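Local coordinates for protein type III secretion T3S chaperone (Chlamydia trachomatis, PDB 3K29) that is of uncertain function but, as a YscO homologue, probably serves as a chaperone-like coiled-coil component of the type III secretion apparatus, at residues E37-R42 against E92-Q97; R30-E35 against E99-A104; I13-V18 against K120-T125. All coordinates share one frame; numbering follows the deposited sequence.

Interaction 1 of 3, residues E37-R42 against E92-Q97; sequences EKLRER and EKVNKQ
Gln-97 reaches across from one helix and lies against the backbone of the other. Its CG is anti to the backbone N (chi1 -171°), and a bend at chi2 (43°) turns the amide along the facing helix. CG thereby rests 3.4 Å from the backbone N of Leu-39, while NE2 comes within 3.4 Å of Lys-38 CB. These are van der Waals contacts. The amide's polar needs are met one turn away, where OE1 accepts from Asn-100 ND2 and NE2 donates to Glu-35. A glutamine suits this buried place because its methylenes pack like those of an apolar residue while its tip can bond in both directions.

Arg-42 approaches Gln-97 at about a right angle, its CG 3.8 Å from Gln-97 CB. Bends at chi2 and chi3 carry the chain alongside Lys-93, and the guanidinium stands almost perpendicular to the amide. One water accepts from both cations, 2.9 Å from Arg-42 NH2 and 3.1 Å from Lys-93 NZ, which should ease the repulsion between like charges; Lys-93 also has a salt bridge to Glu-90. On the apolar flank, Val-94 CG2 lies 3.6 Å from Arg-42 O, and Leu-39 CD1 lies 3.8 Å from Val-94 O, so each branched residue is fitted to the opposing main chain.

With Lys-38, Leu-39, Arg-42 and Glu-35 around it, Gln-97 is a knob in a hole, as expected of a coiled coil. The contact joins helices 8-66 and 70-160, which run antiparallel (171°) with local axes 9.0 Å apart; Leu-39 continues onto Val-101, and Val-94 onto Arg-46.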
loop_
_atom_site.group_PDB
_atom_site.type_symbol
_atom_site.label_atom_id
_atom_site.label_comp_id
_atom_site.label_asym_id
_atom_site.label_seq_id
_atom_site.Cartn_x
_atom_site.Cartn_y
_atom_site.Cartn_z
ATOM N N GLU A 37 -5.538 -15.032 -2.685
ATOM C CA GLU A 37 -5.265 -16.436 -2.915
ATOM C C GLU A 37 -6.167 -17.346 -2.043
ATOM O O GLU A 37 -6.655 -18.375 -2.527
ATOM C CB GLU A 37 -3.777 -16.701 -2.650
ATOM C CG GLU A 37 -3.180 -17.845 -3.450
ATOM C CD GLU A 37 -3.679 -19.209 -2.984
ATOM O OE1 GLU A 37 -4.012 -19.321 -1.778
ATOM O OE2 GLU A 37 -3.743 -20.163 -3.814
ATOM N N LYS A 38 -6.385 -16.981 -0.777
ATOM C CA LYS A 38 -7.294 -17.754 0.102
ATOM C C LYS A 38 -8.708 -17.631 -0.382
ATOM O O LYS A 38 -9.432 -18.602 -0.316
ATOM C CB LYS A 38 -7.218 -17.342 1.577
ATOM C CG LYS A 38 -5.867 -17.619 2.263
ATOM C CD LYS A 38 -5.660 -16.762 3.542
ATOM C CE LYS A 38 -6.677 -17.098 4.657
ATOM N NZ LYS A 38 -6.702 -16.049 5.727
ATOM N N LEU A 39 -9.096 -16.459 -0.895
ATOM C CA LEU A 39 -10.421 -16.305 -1.512
ATOM C C LEU A 39 -10.620 -17.255 -2.700
ATOM O O LEU A 39 -11.694 -17.861 -2.836
ATOM C CB LEU A 39 -10.718 -14.856 -1.940
ATOM C CG LEU A 39 -12.113 -14.576 -2.543
ATOM C CD1 LEU A 39 -13.226 -14.963 -1.592
ATOM C CD2 LEU A 39 -12.305 -13.102 -2.981
ATOM N N ARG A 40 -9.601 -17.365 -3.553
ATOM C CA ARG A 40 -9.655 -18.286 -4.682
ATOM C C ARG A 40 -9.793 -19.746 -4.240
ATOM O O ARG A 40 -10.569 -20.490 -4.835
ATOM C CB ARG A 40 -8.473 -18.068 -5.639
ATOM C CG ARG A 40 -8.638 -16.826 -6.532
ATOM C CD ARG A 40 -7.559 -16.735 -7.662
ATOM N NE ARG A 40 -6.180 -16.692 -7.150
ATOM C CZ ARG A 40 -5.522 -15.594 -6.746
ATOM N NH1 ARG A 40 -6.091 -14.395 -6.774
ATOM N NH2 ARG A 40 -4.280 -15.704 -6.304
ATOM N N GLU A 41 -9.071 -20.151 -3.195
ATOM C CA GLU A 41 -9.231 -21.489 -2.632
ATOM C C GLU A 41 -10.646 -21.755 -2.103
ATOM O O GLU A 41 -11.219 -22.811 -2.391
ATOM C CB GLU A 41 -8.236 -21.735 -1.519
ATOM C CG GLU A 41 -6.951 -22.334 -1.997
ATOM C CD GLU A 41 -6.242 -23.143 -0.925
ATOM O OE1 GLU A 41 -5.632 -22.542 0.003
ATOM O OE2 GLU A 41 -6.271 -24.393 -1.032
ATOM N N ARG A 42 -11.203 -20.791 -1.349
ATOM C CA ARG A 42 -12.596 -20.894 -0.886
ATOM C C ARG A 42 -13.563 -21.015 -2.030
ATOM O O ARG A 42 -14.469 -21.815 -1.994
ATOM C CB ARG A 42 -12.990 -19.717 0.008
ATOM C CG ARG A 42 -12.065 -19.533 1.220
ATOM C CD ARG A 42 -12.361 -20.454 2.392
ATOM N NE ARG A 42 -12.460 -21.865 2.054
ATOM C CZ ARG A 42 -11.429 -22.707 1.916
ATOM N NH1 ARG A 42 -10.182 -22.263 2.071
ATOM N NH2 ARG A 42 -11.662 -23.999 1.596
ATOM N N GLU A 92 -20.989 -19.287 2.782
ATOM C CA GLU A 92 -20.603 -18.574 3.988
ATOM C C GLU A 92 -19.067 -18.473 4.129
ATOM O O GLU A 92 -18.543 -17.368 4.356
ATOM C CB GLU A 92 -21.273 -19.177 5.243
ATOM C CG GLU A 92 -21.072 -18.301 6.487
ATOM C CD GLU A 92 -21.398 -16.819 6.196
ATOM O OE1 GLU A 92 -22.569 -16.556 5.802
ATOM O OE2 GLU A 92 -20.495 -15.922 6.329
ATOM N N LYS A 93 -18.362 -19.598 3.981
ATOM C CA LYS A 93 -16.908 -19.590 3.984
ATOM C C LYS A 93 -16.299 -18.602 2.981
ATOM O O LYS A 93 -15.288 -17.940 3.314
ATOM C CB LYS A 93 -16.339 -20.971 3.707
ATOM C CG LYS A 93 -16.309 -21.879 4.905
ATOM C CD LYS A 93 -15.664 -23.222 4.465
ATOM C CE LYS A 93 -16.419 -24.393 5.034
ATOM N NZ LYS A 93 -16.141 -25.701 4.337
ATOM N N VAL A 94 -16.889 -18.535 1.768
ATOM C CA VAL A 94 -16.482 -17.593 0.747
ATOM C C VAL A 94 -16.713 -16.151 1.246
ATOM O O VAL A 94 -15.847 -15.298 1.082
ATOM C CB VAL A 94 -17.202 -17.851 -0.600
ATOM C CG1 VAL A 94 -17.083 -16.631 -1.570
ATOM C CG2 VAL A 94 -16.660 -19.108 -1.244
ATOM N N ASN A 95 -17.878 -15.884 1.824
ATOM C CA ASN A 95 -18.189 -14.556 2.318
ATOM C C ASN A 95 -17.324 -14.060 3.495
ATOM O O ASN A 95 -16.985 -12.876 3.549
ATOM C CB ASN A 95 -19.654 -14.443 2.649
ATOM C CG ASN A 95 -20.527 -14.515 1.416
ATOM O OD1 ASN A 95 -20.081 -14.245 0.293
ATOM N ND2 ASN A 95 -21.796 -14.873 1.624
ATOM N N LYS A 96 -16.978 -14.951 4.417
ATOM C CA LYS A 96 -15.956 -14.649 5.438
ATOM C C LYS A 96 -14.633 -14.231 4.792
ATOM O O LYS A 96 -14.027 -13.211 5.166
ATOM C CB LYS A 96 -15.671 -15.892 6.278
ATOM C CG LYS A 96 -16.371 -15.942 7.618
ATOM C CD LYS A 96 -17.829 -15.662 7.491
ATOM C CE LYS A 96 -18.447 -15.464 8.878
ATOM N NZ LYS A 96 -19.702 -16.279 8.922
ATOM N N GLN A 97 -14.169 -15.027 3.832
ATOM C CA GLN A 97 -12.880 -14.733 3.234
ATOM C C GLN A 97 -12.890 -13.392 2.494
ATOM O O GLN A 97 -11.897 -12.651 2.508
ATOM C CB GLN A 97 -12.395 -15.892 2.332
ATOM C CG GLN A 97 -10.953 -15.782 1.815
ATOM C CD GLN A 97 -9.957 -15.331 2.862
ATOM O OE1 GLN A 97 -10.040 -15.690 4.048
ATOM N NE2 GLN A 97 -8.961 -14.549 2.414
HETATM O O HOH W 1 -14.109 -25.448 2.040
#

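Interaction 2 of 3, residues R30-E35 against E99-A104; sequences RLLELE and ENVLAA
Glu-35 OE1 is the best-held polar atom here, gripped twice: by a salt bridge from Lys-38 on its own helix and by a hydrogen bond from Gln-97 NE2 on the partner helix. The side chain reaches that position with CG anti to the carbonyl carbon (chi1 -60°) and a second bend at chi2 (-48°), which brings the carboxylate to the edge of the interface, beside Asn-100. The nearby ammonium probably favours the ionised form. Across the interface OE1 also comes 3.3 Å from Asn-100 CB, with carboxylate and amide planes turned steeply to each other. Asn-100 ND2 is directed instead to Gln-97 OE1, so the amide belongs to the same polar chain without bonding to Glu-35.

Below this polar edge the contact is apolar. Val-101 has CG2 3.5 Å from Glu-35 O and CG1 4.0 Å from Leu-32 CD1, one branch turned to each of two facing residues. Leu-32, with CG anti to its backbone N, crosses Val-101 obliquely and brings CD1 within 3.6 Å of Val-101 O. Ala-104 presents a lone methyl, CB 3.7 Å from Leu-32 CA; so small a residue lets the backbones come close, with the two CA atoms 4.9 Å apart.

Helices 8-66 and 70-160 pass each other antiparallel here, their local axes 8.7 Å apart, and the coiled-coil seam continues from Leu-32 to Ser-105 and Leu-108 and from Val-101 to Gln-36 and Leu-39.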
loop_
_atom_site.group_PDB
_atom_site.type_symbol
_atom_site.label_atom_id
_atom_site.label_comp_id
_atom_site.label_asym_id
_atom_site.label_seq_id
_atom_site.Cartn_x
_atom_site.Cartn_y
_atom_site.Cartn_z
ATOM N N ARG A 30 1.499 -7.748 -0.607
ATOM C CA ARG A 30 1.696 -9.167 -0.388
ATOM C C ARG A 30 0.648 -9.750 0.544
ATOM O O ARG A 30 0.170 -10.863 0.327
ATOM C CB ARG A 30 3.074 -9.427 0.206
ATOM C CG ARG A 30 3.554 -10.815 -0.062
ATOM C CD ARG A 30 4.789 -11.169 0.779
ATOM N NE ARG A 30 4.494 -11.043 2.211
ATOM C CZ ARG A 30 3.816 -11.924 2.951
ATOM N NH1 ARG A 30 3.336 -13.059 2.432
ATOM N NH2 ARG A 30 3.633 -11.666 4.240
ATOM N N LEU A 31 0.310 -9.016 1.597
ATOM C CA LEU A 31 -0.696 -9.500 2.541
ATOM C C LEU A 31 -2.054 -9.598 1.864
ATOM O O LEU A 31 -2.781 -10.552 2.112
ATOM C CB LEU A 31 -0.740 -8.661 3.815
ATOM C CG LEU A 31 0.491 -8.772 4.726
ATOM C CD1 LEU A 31 0.388 -7.857 5.942
ATOM C CD2 LEU A 31 0.721 -10.230 5.166
ATOM N N LEU A 32 -2.369 -8.636 0.995
ATOM C CA LEU A 32 -3.631 -8.639 0.246
ATOM C C LEU A 32 -3.606 -9.814 -0.731
ATOM O O LEU A 32 -4.628 -10.488 -0.902
ATOM C CB LEU A 32 -3.854 -7.307 -0.500
ATOM C CG LEU A 32 -4.957 -7.190 -1.581
ATOM C CD1 LEU A 32 -6.345 -7.463 -0.994
ATOM C CD2 LEU A 32 -4.976 -5.820 -2.268
ATOM N N GLU A 33 -2.443 -10.058 -1.357
ATOM C CA GLU A 33 -2.313 -11.178 -2.278
ATOM C C GLU A 33 -2.567 -12.538 -1.594
ATOM O O GLU A 33 -3.307 -13.353 -2.148
ATOM C CB GLU A 33 -1.006 -11.131 -3.112
ATOM C CG GLU A 33 -0.909 -12.190 -4.264
ATOM C CD GLU A 33 -2.196 -12.385 -5.099
ATOM O OE1 GLU A 33 -2.697 -13.543 -5.179
ATOM O OE2 GLU A 33 -2.707 -11.395 -5.681
ATOM N N LEU A 34 -2.001 -12.757 -0.400
ATOM C CA LEU A 34 -2.341 -13.936 0.421
ATOM C C LEU A 34 -3.858 -14.101 0.607
ATOM O O LEU A 34 -4.403 -15.180 0.382
ATOM C CB LEU A 34 -1.671 -13.878 1.808
ATOM C CG LEU A 34 -0.347 -14.548 2.184
ATOM C CD1 LEU A 34 0.764 -14.428 1.127
ATOM C CD2 LEU A 34 0.141 -14.002 3.540
ATOM N N GLU A 35 -4.543 -13.038 1.003
ATOM C CA GLU A 35 -5.987 -13.134 1.186
ATOM C C GLU A 35 -6.692 -13.407 -0.143
ATOM O O GLU A 35 -7.605 -14.225 -0.169
ATOM C CB GLU A 35 -6.571 -11.890 1.884
ATOM C CG GLU A 35 -6.011 -11.619 3.289
ATOM C CD GLU A 35 -5.986 -12.840 4.218
ATOM O OE1 GLU A 35 -6.982 -13.587 4.345
ATOM O OE2 GLU A 35 -4.967 -13.020 4.907
ATOM N N GLU A 99 -14.370 -10.861 3.508
ATOM C CA GLU A 99 -14.180 -9.859 4.543
ATOM C C GLU A 99 -12.684 -9.635 4.861
ATOM O O GLU A 99 -12.253 -8.513 5.121
ATOM C CB GLU A 99 -14.909 -10.246 5.830
ATOM C CG GLU A 99 -16.421 -10.292 5.783
ATOM C CD GLU A 99 -16.986 -10.629 7.157
ATOM O OE1 GLU A 99 -17.069 -9.737 8.012
ATOM O OE2 GLU A 99 -17.319 -11.793 7.414
ATOM N N ASN A 100 -11.916 -10.720 4.856
ATOM C CA ASN A 100 -10.460 -10.656 4.957
ATOM C C ASN A 100 -9.843 -9.919 3.793
ATOM O O ASN A 100 -8.904 -9.123 3.993
ATOM C CB ASN A 100 -9.834 -12.050 5.094
ATOM C CG ASN A 100 -10.184 -12.713 6.394
ATOM O OD1 ASN A 100 -10.431 -12.054 7.397
ATOM N ND2 ASN A 100 -10.217 -14.027 6.389
ATOM N N VAL A 101 -10.329 -10.184 2.585
ATOM C CA VAL A 101 -9.800 -9.501 1.406
ATOM C C VAL A 101 -10.037 -7.993 1.489
ATOM O O VAL A 101 -9.141 -7.206 1.233
ATOM C CB VAL A 101 -10.322 -10.071 0.079
ATOM C CG1 VAL A 101 -10.009 -9.124 -1.099
ATOM C CG2 VAL A 101 -9.686 -11.430 -0.182
ATOM N N LEU A 102 -11.250 -7.605 1.850
ATOM C CA LEU A 102 -11.579 -6.202 1.972
ATOM C C LEU A 102 -10.743 -5.479 3.030
ATOM O O LEU A 102 -10.256 -4.383 2.775
ATOM C CB LEU A 102 -13.075 -6.030 2.237
ATOM C CG LEU A 102 -13.482 -4.596 2.540
ATOM C CD1 LEU A 102 -13.409 -3.779 1.261
ATOM C CD2 LEU A 102 -14.838 -4.551 3.180
ATOM N N ALA A 103 -10.583 -6.063 4.214
ATOM C CA ALA A 103 -9.741 -5.441 5.227
ATOM C C ALA A 103 -8.280 -5.270 4.734
ATOM O O ALA A 103 -7.697 -4.201 4.927
ATOM C CB ALA A 103 -9.800 -6.206 6.539
ATOM N N ALA A 104 -7.728 -6.278 4.055
ATOM C CA ALA A 104 -6.343 -6.194 3.564
ATOM C C ALA A 104 -6.225 -5.151 2.469
ATOM O O ALA A 104 -5.202 -4.468 2.361
ATOM C CB ALA A 104 -5.831 -7.563 3.053
#

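Interaction 3 of 3, residues I13-V18 against K120-T125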
loop_
_atom_site.group_PDB
_atom_site.type_symbol
_atom_site.label_atom_id
_atom_site.label_comp_id
_atom_site.label_asym_id
_atom_site.label_seq_id
_atom_site.Cartn_x
_atom_site.Cartn_y
_atom_site.Cartn_z
ATOM N N ILE A 13 16.367 11.485 8.447
ATOM C CA ILE A 13 15.244 10.729 9.007
ATOM C C ILE A 13 14.033 10.616 8.068
ATOM O O ILE A 13 13.453 9.548 7.957
ATOM C CB ILE A 13 14.829 11.281 10.374
ATOM C CG1 ILE A 13 15.870 10.868 11.420
ATOM C CG2 ILE A 13 13.384 10.822 10.774
ATOM C CD1 ILE A 13 15.807 11.674 12.676
ATOM N N LYS A 14 13.698 11.702 7.381
ATOM C CA LYS A 14 12.517 11.764 6.533
ATOM C C LYS A 14 12.695 10.912 5.262
ATOM O O LYS A 14 11.724 10.336 4.730
ATOM C CB LYS A 14 12.201 13.204 6.192
ATOM C CG LYS A 14 11.550 13.934 7.377
ATOM C CD LYS A 14 10.988 15.261 6.915
ATOM C CE LYS A 14 9.694 15.654 7.645
ATOM N NZ LYS A 14 9.553 15.164 9.056
ATOM N N LYS A 15 13.942 10.823 4.803
ATOM C CA LYS A 15 14.315 9.906 3.739
ATOM C C LYS A 15 14.101 8.464 4.210
ATOM O O LYS A 15 13.488 7.662 3.489
ATOM C CB LYS A 15 15.748 10.158 3.279
ATOM C CG LYS A 15 15.881 11.474 2.495
ATOM C CD LYS A 15 17.340 11.849 2.153
ATOM C CE LYS A 15 17.326 12.999 1.157
ATOM N NZ LYS A 15 18.610 13.288 0.448
ATOM N N ASP A 16 14.552 8.153 5.431
ATOM C CA ASP A 16 14.335 6.833 6.012
ATOM C C ASP A 16 12.858 6.449 6.135
ATOM O O ASP A 16 12.513 5.287 5.914
ATOM C CB ASP A 16 15.025 6.705 7.366
ATOM C CG ASP A 16 16.546 6.596 7.237
ATOM O OD1 ASP A 16 17.061 6.432 6.093
ATOM O OD2 ASP A 16 17.232 6.659 8.285
ATOM N N ARG A 17 12.015 7.429 6.467
ATOM C CA ARG A 17 10.595 7.208 6.679
ATOM C C ARG A 17 9.872 6.884 5.395
ATOM O O ARG A 17 8.911 6.094 5.421
ATOM C CB ARG A 17 9.940 8.414 7.352
ATOM C CG ARG A 17 10.417 8.648 8.748
ATOM C CD ARG A 17 9.432 9.532 9.497
ATOM N NE ARG A 17 8.276 8.761 9.948
ATOM C CZ ARG A 17 7.071 9.287 10.160
ATOM N NH1 ARG A 17 6.862 10.579 9.954
ATOM N NH2 ARG A 17 6.074 8.531 10.582
ATOM N N VAL A 18 10.294 7.531 4.303
ATOM C CA VAL A 18 9.894 7.156 2.944
ATOM C C VAL A 18 10.335 5.714 2.578
ATOM O O VAL A 18 9.502 4.911 2.128
ATOM C CB VAL A 18 10.333 8.204 1.904
ATOM C CG1 VAL A 18 10.118 7.698 0.469
ATOM C CG2 VAL A 18 9.580 9.510 2.153
ATOM N N LYS A 120 5.576 13.868 0.818
ATOM C CA LYS A 120 5.201 15.275 0.995
ATOM C C LYS A 120 6.066 15.931 2.082
ATOM O O LYS A 120 6.699 16.964 1.846
ATOM C CB LYS A 120 3.721 15.332 1.360
ATOM C CG LYS A 120 3.085 16.693 1.420
ATOM C CD LYS A 120 1.640 16.493 1.836
ATOM C CE LYS A 120 1.212 17.539 2.865
ATOM N NZ LYS A 120 0.886 18.881 2.256
ATOM N N GLU A 121 6.124 15.300 3.251
ATOM C CA GLU A 121 6.921 15.823 4.368
ATOM C C GLU A 121 8.412 15.888 4.033
ATOM O O GLU A 121 9.054 16.891 4.295
ATOM C CB GLU A 121 6.739 14.988 5.635
ATOM C CG GLU A 121 5.349 15.037 6.247
ATOM C CD GLU A 121 4.932 13.727 6.907
ATOM O OE1 GLU A 121 5.777 12.802 7.103
ATOM O OE2 GLU A 121 3.726 13.628 7.230
ATOM N N GLU A 122 8.949 14.817 3.463
ATOM C CA GLU A 122 10.354 14.787 3.092
ATOM C C GLU A 122 10.640 15.917 2.096
ATOM O O GLU A 122 11.666 16.617 2.192
ATOM C CB GLU A 122 10.722 13.413 2.500
ATOM C CG GLU A 122 12.231 13.231 2.163
ATOM C CD GLU A 122 12.680 13.891 0.850
ATOM O OE1 GLU A 122 11.882 13.995 -0.121
ATOM O OE2 GLU A 122 13.864 14.315 0.796
ATOM N N GLU A 123 9.735 16.100 1.137
ATOM C CA GLU A 123 9.928 17.143 0.160
ATOM C C GLU A 123 9.846 18.556 0.754
ATOM O O GLU A 123 10.582 19.441 0.332
ATOM C CB GLU A 123 8.948 16.991 -0.997
ATOM C CG GLU A 123 9.154 18.041 -2.059
ATOM C CD GLU A 123 10.394 17.778 -2.920
ATOM O OE1 GLU A 123 10.443 18.343 -4.023
ATOM O OE2 GLU A 123 11.304 17.000 -2.520
ATOM N N LYS A 124 8.948 18.782 1.705
ATOM C CA LYS A 124 8.945 20.050 2.436
ATOM C C LYS A 124 10.330 20.338 3.061
ATOM O O LYS A 124 10.854 21.431 2.903
ATOM C CB LYS A 124 7.844 20.078 3.498
ATOM C CG LYS A 124 7.634 21.449 4.202
ATOM C CD LYS A 124 6.352 21.440 5.060
ATOM C CE LYS A 124 5.090 21.699 4.217
ATOM N NZ LYS A 124 3.942 20.803 4.562
ATOM N N THR A 125 10.915 19.352 3.749
ATOM C CA THR A 125 12.260 19.499 4.328
ATOM C C THR A 125 13.362 19.670 3.279
ATOM O O THR A 125 14.244 20.504 3.478
ATOM C CB THR A 125 12.615 18.365 5.330
ATOM O OG1 THR A 125 11.599 18.324 6.334
ATOM C CG2 THR A 125 14.032 18.602 6.007
HETATM O O HOH W 2 8.420 12.498 7.824
#
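Lys-14 leaves its helix with CG anti to the carbonyl carbon; the chain lays CD and CE against the opposite helix, and the bend at chi4 (30°) turns NZ off it to a water. Glu-122 starts the other way, CG anti to its backbone N (chi1 -176°), so that its chain lies beside Lys-14 and its carboxylate turns toward Lys-15.

The lysine aliphatic portion does most of the touching. It crosses Thr-125 at about a right angle, its CD 3.2 Å from Thr-125 OG1, and its CE packs 3.6 Å from Glu-121 CB. A long, flexible residue suits this place: the methylenes cover the neighbouring helix while the ammonium can still travel to water. NZ does not meet a carboxylate directly; a water 3.1 Å from Lys-14 NZ accepts a hydrogen bond from it and donates one to Glu-121 OE1 at 2.8 Å. The same water takes a longer hydrogen bond from Arg-17 NH1, 3.3 Å away.

Here helices 8-66 and 70-160 form one end of an antiparallel helical hairpin of the YscO-like family, crossing at 157° between their directions with local axes 9.0 Å apart. They diverge more from antiparallel here than at the other two contacts, and charged residues rather than large apolar ones fill much of the seam.

Arg-17 NH1 and Glu-121 OE1 make a long salt bridge, 3.8 Å apart, their flat groups nearly parallel. The carboxylate is held more firmly by Arg-118 on its own helix, so Glu-121 OE1 faces two guanidinium groups that lie close together, and probably offsets their mutual repulsion. On the other flank, Lys-15 CE lies 3.7 Å from Glu-122 OE2, an approach made through the carbon chain. Val-18 CG2 meets Glu-122 CB, and Leu-11 touches both Glu-122 and Thr-125.

All three contacts join the same two helices, 8-66 and 70-160, and are strung along one antiparallel hairpin. They nest along the chain: interaction 3 encloses interaction 2, which encloses interaction 1, the nearest of them in sequence to the turn between the helices. Interactions 1 and 2 have centres 11 Å apart and touch, through a salt bridge between Arg-40 and Glu-33 and packing of Leu-39 on Val-101, so they are successive heptads of one seam. Interaction 3 lies further along, its centre 28 Å from interaction 2 and 39 Å from interaction 1. The chain is thus an elongated rod whose pairing extends over much of its length.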